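FKBP-type peptidyl-prolyl cis-trans isomerase FkpA (Escherichia coli, PDB 1Q6H) speeds protein folding in the periplasm by catalysing cis-trans isomerisation of peptidyl-proline bonds and also acts as a folding chaperone. Local coordinates at residues Met35-Ser38 with Leu39-Gln42; Gly172-Pro175 with Gly176-Glu179; Glu108-Ala111 with Lys112-Gly115; Ser23-Ala26 with Leu27-Leu31. All coordinates share one frame; numbering follows the deposited sequence.

Contact 1: residues Met35-Ser38 with Leu39-Gln42; sequences MENS and LKEQ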
# COMPACT_ATOMS: atom_id res chain seq x y z
N MSE A 35 0.09 -10.60 -10.68
CA MSE A 35 1.51 -10.79 -10.98
C MSE A 35 1.75 -10.47 -12.46
O MSE A 35 2.67 -9.72 -12.80
CB MSE A 35 1.91 -12.25 -10.70
CG MSE A 35 3.38 -12.50 -10.36
SE MSE A 35 4.25 -11.02 -9.48
CE MSE A 35 3.21 -11.11 -7.83
N GLU A 36 0.92 -11.03 -13.33
CA GLU A 36 1.07 -10.78 -14.76
C GLU A 36 1.02 -9.27 -15.03
O GLU A 36 1.87 -8.73 -15.74
CB GLU A 36 0.02 -11.53 -15.57
CG GLU A 36 0.19 -11.38 -17.08
CD GLU A 36 -1.01 -11.86 -17.89
OE1 GLU A 36 -2.17 -11.41 -17.62
OE2 GLU A 36 -0.79 -12.67 -18.83
N ASN A 37 0.03 -8.60 -14.46
CA ASN A 37 -0.09 -7.16 -14.64
C ASN A 37 1.16 -6.40 -14.16
O ASN A 37 1.58 -5.44 -14.81
CB ASN A 37 -1.38 -6.61 -13.98
CG ASN A 37 -2.67 -7.06 -14.69
OD1 ASN A 37 -3.76 -7.05 -14.10
ND2 ASN A 37 -2.54 -7.48 -15.95
N SER A 38 1.74 -6.82 -13.03
CA SER A 38 2.98 -6.22 -12.52
C SER A 38 4.13 -6.35 -13.51
O SER A 38 4.87 -5.39 -13.75
CB SER A 38 3.41 -6.88 -11.21
OG SER A 38 2.38 -6.78 -10.25
N LEU A 39 4.32 -7.54 -14.04
CA LEU A 39 5.34 -7.74 -15.07
C LEU A 39 5.06 -6.90 -16.33
O LEU A 39 5.99 -6.40 -16.97
CB LEU A 39 5.50 -9.22 -15.41
CG LEU A 39 6.60 -9.94 -14.60
CD1 LEU A 39 6.39 -9.87 -13.08
CD2 LEU A 39 6.78 -11.38 -15.02
N LYS A 40 3.79 -6.73 -16.67
CA LYS A 40 3.45 -5.89 -17.80
C LYS A 40 3.98 -4.47 -17.58
O LYS A 40 4.57 -3.86 -18.48
CB LYS A 40 1.94 -5.89 -18.08
CG LYS A 40 1.44 -7.18 -18.71
CD LYS A 40 0.13 -6.99 -19.48
CE LYS A 40 -0.42 -8.34 -20.00
NZ LYS A 40 0.66 -9.38 -20.14
N GLU A 41 3.79 -3.94 -16.37
CA GLU A 41 4.27 -2.57 -16.09
C GLU A 41 5.79 -2.48 -16.14
O GLU A 41 6.37 -1.50 -16.63
CB GLU A 41 3.80 -2.10 -14.71
CG GLU A 41 2.29 -1.93 -14.59
CD GLU A 41 1.74 -0.99 -15.62
OE1 GLU A 41 2.23 0.16 -15.70
OE2 GLU A 41 0.82 -1.41 -16.36
N GLN A 42 6.43 -3.52 -15.66
CA GLN A 42 7.88 -3.59 -15.64
C GLN A 42 8.36 -3.63 -17.09
O GLN A 42 9.36 -3.00 -17.45
CB GLN A 42 8.35 -4.86 -14.91
CG GLN A 42 8.13 -4.89 -13.36
CD GLN A 42 8.25 -6.30 -12.78
OE1 GLN A 42 8.63 -7.23 -13.50
NE2 GLN A 42 7.94 -6.46 -11.48
O HOH W 1 3.19 -10.07 -18.09
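Ser38, Leu39 and Lys40 carry most of this contact, each meeting residues one turn away in the helix. Ser38 gives its carbonyl oxygen to the turn above: Gln42 N bonds to Ser38 O at 3.1 Å, and the CG of Gln42 lies 3.3 Å from the same Ser38 O. The hydroxyl of Ser38, with OG beside its own backbone N (chi1 -57°), turns back to bond the carbonyl of Tyr34. Leu39 N bonds almost straight to Met35 O at 3.0 Å, while Leu39 CD1 comes to 3.7 Å of the same Met35 O. This is i to i+4 pairing in the α-helix 19-43 of the N-terminal domain, and its apolar side packs on Leu54 of helix 51-62 and on Phe62 of the second subunit. On another side, Lys40 and Glu36 run side by side and point the same way. Lys40 NZ stands 3.8 Å from Glu36 OE2, a long and doubtful salt bridge, since the place of OE2 is less sure. Lys40 CG rests 3.4 Å from Glu36 O. That carbonyl takes the backbone N-H of Lys40 and also a water, to which Lys40 NZ donates a weak bond.

Contact 2: residues Gly172-Pro175 with Gly176-Glu179; sequences GVIP and GWTE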
# COMPACT_ATOMS: atom_id res chain seq x y z
N GLY A 172 -3.34 32.90 -15.58
CA GLY A 172 -3.42 31.87 -14.57
C GLY A 172 -3.25 30.48 -15.17
O GLY A 172 -3.52 29.47 -14.49
N VAL A 173 -2.80 30.40 -16.42
CA VAL A 173 -2.63 29.12 -17.13
C VAL A 173 -1.25 29.04 -17.74
O VAL A 173 -0.45 29.93 -17.55
CB VAL A 173 -3.65 28.99 -18.25
CG1 VAL A 173 -5.04 28.88 -17.66
CG2 VAL A 173 -3.56 30.20 -19.21
N ILE A 174 -0.95 27.98 -18.48
CA ILE A 174 0.34 27.90 -19.14
C ILE A 174 0.61 29.10 -20.06
O ILE A 174 -0.27 29.59 -20.77
CB ILE A 174 0.51 26.58 -19.94
CG1 ILE A 174 -0.63 26.36 -20.92
CG2 ILE A 174 0.58 25.42 -19.03
CD1 ILE A 174 -0.32 25.25 -21.95
N PRO A 175 1.86 29.52 -20.06
CA PRO A 175 2.32 30.70 -20.79
C PRO A 175 1.91 30.71 -22.27
O PRO A 175 1.66 31.76 -22.86
CB PRO A 175 3.86 30.58 -20.69
CG PRO A 175 4.13 29.75 -19.57
CD PRO A 175 2.97 28.83 -19.37
N GLY A 176 1.87 29.54 -22.87
CA GLY A 176 1.50 29.44 -24.27
C GLY A 176 0.09 29.98 -24.51
O GLY A 176 -0.17 30.58 -25.56
N TRP A 177 -0.82 29.73 -23.57
CA TRP A 177 -2.17 30.19 -23.66
C TRP A 177 -2.19 31.68 -23.38
O TRP A 177 -2.84 32.43 -24.09
CB TRP A 177 -3.10 29.44 -22.70
CG TRP A 177 -3.77 28.27 -23.29
CD1 TRP A 177 -3.26 27.03 -23.43
CD2 TRP A 177 -5.10 28.21 -23.80
NE1 TRP A 177 -4.18 26.19 -24.01
CE2 TRP A 177 -5.33 26.89 -24.23
CE3 TRP A 177 -6.10 29.15 -23.98
CZ2 TRP A 177 -6.52 26.49 -24.81
CZ3 TRP A 177 -7.29 28.76 -24.53
CH2 TRP A 177 -7.49 27.44 -24.95
N THR A 178 -1.53 32.08 -22.31
CA THR A 178 -1.46 33.48 -21.94
C THR A 178 -1.01 34.37 -23.10
O THR A 178 -1.63 35.39 -23.37
CB THR A 178 -0.48 33.65 -20.78
OG1 THR A 178 -0.93 32.90 -19.65
CG2 THR A 178 -0.47 35.12 -20.32
N GLU A 179 0.07 33.99 -23.75
CA GLU A 179 0.57 34.71 -24.91
C GLU A 179 -0.32 34.53 -26.13
O GLU A 179 -0.65 35.50 -26.81
CB GLU A 179 1.95 34.17 -25.27
CG GLU A 179 2.56 34.76 -26.52
CD GLU A 179 3.89 34.10 -26.87
OE1 GLU A 179 4.42 33.22 -26.09
OE2 GLU A 179 4.42 34.49 -27.93
O HOH W 2 1.18 32.68 -17.86
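Ile174 and Trp177 form the tight half of this helix start. Ile174 CG1 comes within 3.7 Å of Trp177 CD1, on the pyrrole part of the indole, and Ile174 CD1 reaches the same ring carbon equally closely, their side chains crossing at a slant. That approach depends on Ile174, whose CG1 sits between its backbone N and carbonyl carbon (chi1 54°). The carbonyl of Ile174, at the N-cap position, is gripped twice: Thr178 N lies in its plane at 3.2 Å and makes a nearly straight bond, whereas Trp177 N, 2.9 Å from Ile174 O, stands well above that plane and bonds at a more bent angle. In the next bond of the helix, Glu179 N reaches Pro175 O at 2.9 Å. Tyr146 and Phe216 meet the Trp177 ring edge-to-face, so the ring is buried among aromatic side chains.

The side towards Val173 and Thr178 is looser. Val173 CG2 touches Trp177 CB at 3.6 Å, but towards Thr178 the gap is bridged by a water that donates to both Val173 O and Thr178 OG1, the latter at 2.8 Å. The Thr178 hydroxyl also bonds Leu170 O. The sequence Val-Ile-Pro-Gly-Trp, entering a short helix laid against a curved antiparallel sheet, is characteristic of the FKBP family; in FKBP12 the corresponding tryptophan forms the floor of the ligand pocket, and Trp177 probably does the same here.

Contact 3: residues Glu108-Ala111 with Lys112-Gly115; sequences EKFA and KEKG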
# COMPACT_ATOMS: atom_id res chain seq x y z
N GLU A 108 8.63 23.15 -36.47
CA GLU A 108 9.40 23.77 -37.55
C GLU A 108 8.74 23.62 -38.91
O GLU A 108 8.69 24.55 -39.67
CB GLU A 108 10.81 23.22 -37.57
CG GLU A 108 11.65 23.69 -36.40
CD GLU A 108 12.09 25.13 -36.53
OE1 GLU A 108 12.81 25.43 -37.53
OE2 GLU A 108 11.76 25.97 -35.65
N LYS A 109 8.22 22.44 -39.18
CA LYS A 109 7.50 22.21 -40.41
C LYS A 109 6.21 23.08 -40.44
O LYS A 109 5.97 23.81 -41.39
CB LYS A 109 7.18 20.73 -40.54
CG LYS A 109 6.63 20.31 -41.89
CD LYS A 109 6.31 18.82 -41.91
CE LYS A 109 5.37 18.45 -43.04
NZ LYS A 109 5.91 18.81 -44.37
N PHE A 110 5.40 23.03 -39.39
CA PHE A 110 4.14 23.76 -39.34
C PHE A 110 4.36 25.25 -39.48
O PHE A 110 3.61 25.94 -40.19
CB PHE A 110 3.40 23.48 -38.02
CG PHE A 110 2.09 24.20 -37.90
CD1 PHE A 110 1.10 24.00 -38.83
CD2 PHE A 110 1.87 25.09 -36.87
CE1 PHE A 110 -0.07 24.66 -38.74
CE2 PHE A 110 0.68 25.76 -36.77
CZ PHE A 110 -0.29 25.55 -37.71
N ALA A 111 5.44 25.72 -38.84
CA ALA A 111 5.74 27.14 -38.80
C ALA A 111 6.03 27.76 -40.18
O ALA A 111 5.88 28.96 -40.37
CB ALA A 111 6.90 27.40 -37.84
N LYS A 112 6.42 26.94 -41.13
CA LYS A 112 6.68 27.43 -42.48
C LYS A 112 5.42 27.56 -43.35
O LYS A 112 5.45 28.25 -44.36
CB LYS A 112 7.66 26.51 -43.18
CG LYS A 112 8.96 26.39 -42.42
CD LYS A 112 9.96 25.57 -43.18
CE LYS A 112 11.08 25.09 -42.25
NZ LYS A 112 11.82 24.02 -42.89
N GLU A 113 4.33 26.93 -42.95
CA GLU A 113 3.09 26.94 -43.72
C GLU A 113 2.41 28.28 -43.84
O GLU A 113 2.57 29.15 -43.01
CB GLU A 113 2.14 25.90 -43.15
CG GLU A 113 2.74 24.50 -43.22
CD GLU A 113 1.81 23.41 -42.73
OE1 GLU A 113 0.70 23.74 -42.29
OE2 GLU A 113 2.19 22.22 -42.78
N LYS A 114 1.62 28.46 -44.90
CA LYS A 114 0.96 29.73 -45.14
C LYS A 114 0.05 30.07 -43.96
O LYS A 114 -0.69 29.23 -43.46
CB LYS A 114 0.18 29.69 -46.46
CG LYS A 114 -0.53 30.99 -46.78
CD LYS A 114 -1.19 30.92 -48.16
CE LYS A 114 -1.97 32.19 -48.45
NZ LYS A 114 -3.03 31.99 -49.50
N GLY A 115 0.15 31.32 -43.52
CA GLY A 115 -0.64 31.82 -42.42
C GLY A 115 -0.13 31.56 -41.01
O GLY A 115 -0.72 32.07 -40.03
O HOH W 3 13.97 24.51 -40.58
O HOH W 4 4.10 21.48 -44.66
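The C-terminal end of the long helix 70-112 brings Phe110 and Glu113 together just as the chain leaves for strand 116-118. Glu113 N bonds to Phe110 O at 3.0 Å and Lys112 N to Lys109 O at 3.2 Å; both donors stand well above the carbonyl planes. These are i to i+3 bonds. Glu113 reaches back over this turn with CG set opposite its carbonyl carbon (chi1 -61°), bringing OE1 to 3.5 Å from Phe110 CD1. The carboxylate and ring planes are 72° apart. The junction joins the helical arm to the FKBP domain, and Phe110 packs there on Val124 of strand 124-127 and Val193 of strand 189-194. On the surface, oppositely charged ends meet through water. Lys109 NZ and Glu113 OE2 are 5.3 Å apart, with a water accepting from the ammonium and donating to the carboxylate. Glu108 OE1 and Lys112 NZ are joined through a second water by weak bonds. The extended chain of Lys112 runs back past Glu108 O, with CG at 3.3 Å and CE at 3.6 Å from it.

Contact 4: residues Ser23-Ala26 with Leu27-Leu31; sequences SAYA and LGASL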
# COMPACT_ATOMS: atom_id res chain seq x y z
N SER A 23 -13.19 -21.52 -5.05
CA SER A 23 -12.65 -20.33 -4.44
C SER A 23 -11.11 -20.37 -4.47
O SER A 23 -10.48 -19.35 -4.64
CB SER A 23 -13.16 -20.17 -3.00
OG SER A 23 -14.50 -19.75 -2.94
N ALA A 24 -10.50 -21.54 -4.28
CA ALA A 24 -9.04 -21.62 -4.26
C ALA A 24 -8.53 -21.23 -5.67
O ALA A 24 -7.58 -20.44 -5.82
CB ALA A 24 -8.60 -23.00 -3.92
N TYR A 25 -9.19 -21.78 -6.69
CA TYR A 25 -8.80 -21.47 -8.05
C TYR A 25 -8.96 -19.98 -8.37
O TYR A 25 -8.06 -19.34 -8.92
CB TYR A 25 -9.56 -22.33 -9.03
CG TYR A 25 -9.04 -22.20 -10.42
CD1 TYR A 25 -9.52 -21.21 -11.27
CD2 TYR A 25 -8.06 -23.06 -10.90
CE1 TYR A 25 -9.04 -21.08 -12.56
CE2 TYR A 25 -7.54 -22.91 -12.18
CZ TYR A 25 -8.05 -21.93 -13.00
OH TYR A 25 -7.59 -21.78 -14.29
N ALA A 26 -10.08 -19.41 -7.99
CA ALA A 26 -10.31 -18.01 -8.23
C ALA A 26 -9.24 -17.16 -7.54
O ALA A 26 -8.75 -16.17 -8.07
CB ALA A 26 -11.71 -17.61 -7.73
N LEU A 27 -8.95 -17.52 -6.31
CA LEU A 27 -7.94 -16.80 -5.55
C LEU A 27 -6.57 -16.84 -6.25
O LEU A 27 -5.86 -15.82 -6.40
CB LEU A 27 -7.84 -17.42 -4.17
CG LEU A 27 -7.67 -16.29 -3.19
CD1 LEU A 27 -8.34 -16.66 -1.88
CD2 LEU A 27 -6.19 -16.02 -3.01
N GLY A 28 -6.20 -18.02 -6.70
CA GLY A 28 -4.94 -18.19 -7.39
C GLY A 28 -4.96 -17.38 -8.68
O GLY A 28 -4.00 -16.68 -9.00
N ALA A 29 -6.09 -17.42 -9.39
CA ALA A 29 -6.18 -16.72 -10.66
C ALA A 29 -6.09 -15.22 -10.47
O ALA A 29 -5.44 -14.52 -11.26
CB ALA A 29 -7.45 -17.08 -11.40
N SER A 30 -6.69 -14.74 -9.40
CA SER A 30 -6.66 -13.32 -9.14
C SER A 30 -5.21 -12.95 -8.89
O SER A 30 -4.68 -11.99 -9.47
CB SER A 30 -7.53 -12.97 -7.94
OG SER A 30 -7.59 -11.56 -7.79
N LEU A 31 -4.53 -13.76 -8.08
CA LEU A 31 -3.12 -13.51 -7.77
C LEU A 31 -2.21 -13.60 -8.98
O LEU A 31 -1.31 -12.79 -9.14
CB LEU A 31 -2.65 -14.45 -6.68
CG LEU A 31 -3.29 -14.16 -5.32
CD1 LEU A 31 -3.09 -15.29 -4.33
CD2 LEU A 31 -2.77 -12.87 -4.72
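Ser23 opens this regular piece of helix by meeting Leu27 one turn on: its carbonyl oxygen accepts the backbone N-H of Leu27 at 2.9 Å, and the CB of Leu27 sits 3.3 Å from the same Ser23 O. The Ser23 hydroxyl works in the other direction, bonding the carboxylate of Asp19 at the start of the helix. Ala24 comes next, and Ala24 O takes Gly28 N at 2.9 Å.

Tyr25 contributes both backbone and side chain. Tyr25 O receives Ala29 N at 2.8 Å, and the methyl of Ala29 rests 3.4 Å from the same oxygen. The Tyr25 ring leads outward from the helix and meets Ala29 only lightly, CE1 to CB at 4.5 Å. Its phenol end is fixed by the second subunit, where OH bonds with both the carboxylate of Asp60 and the backbone N of Lys67. Phe16 of the same chain packs against the ring as well, at an inclined angle.

Ala26 closes the first segment. Its carbonyl accepts Ser30 N at 2.8 Å, and Ser30 CB lies 3.4 Å from Ala26 O. Both Ala26 and Ser30 pack on Leu77 of the second subunit, one turn apart on the same face of the helix, while Ser23 adds a contact with Phe80 of that subunit. Consecutive i to i+4 bonds mark a regular α-helix, which here lies in the dimer interface of FkpA's N-terminal domain, with Ala26, Ser30 and Tyr25 meeting the second subunit.

Followed from the N terminus, the four contacts come in series; all are local, between residues adjoining in sequence, so none closes a long loop, and none nests within or crosses another. Contact 4 and contact 1 adjoin on helix 19-43, their centres about 17 Å apart, and both meet the second subunit, so this one helix carries two parts of the dimer interface. Contact 3 lies across the chain's centre from both, about 43 Å from contact 1 between centres, where helix 70-112 gives way to the strands of the FKBP domain. Contact 2 follows within that domain, starting the short helix 175-180, its nearest atoms about 12 Å from contact 3.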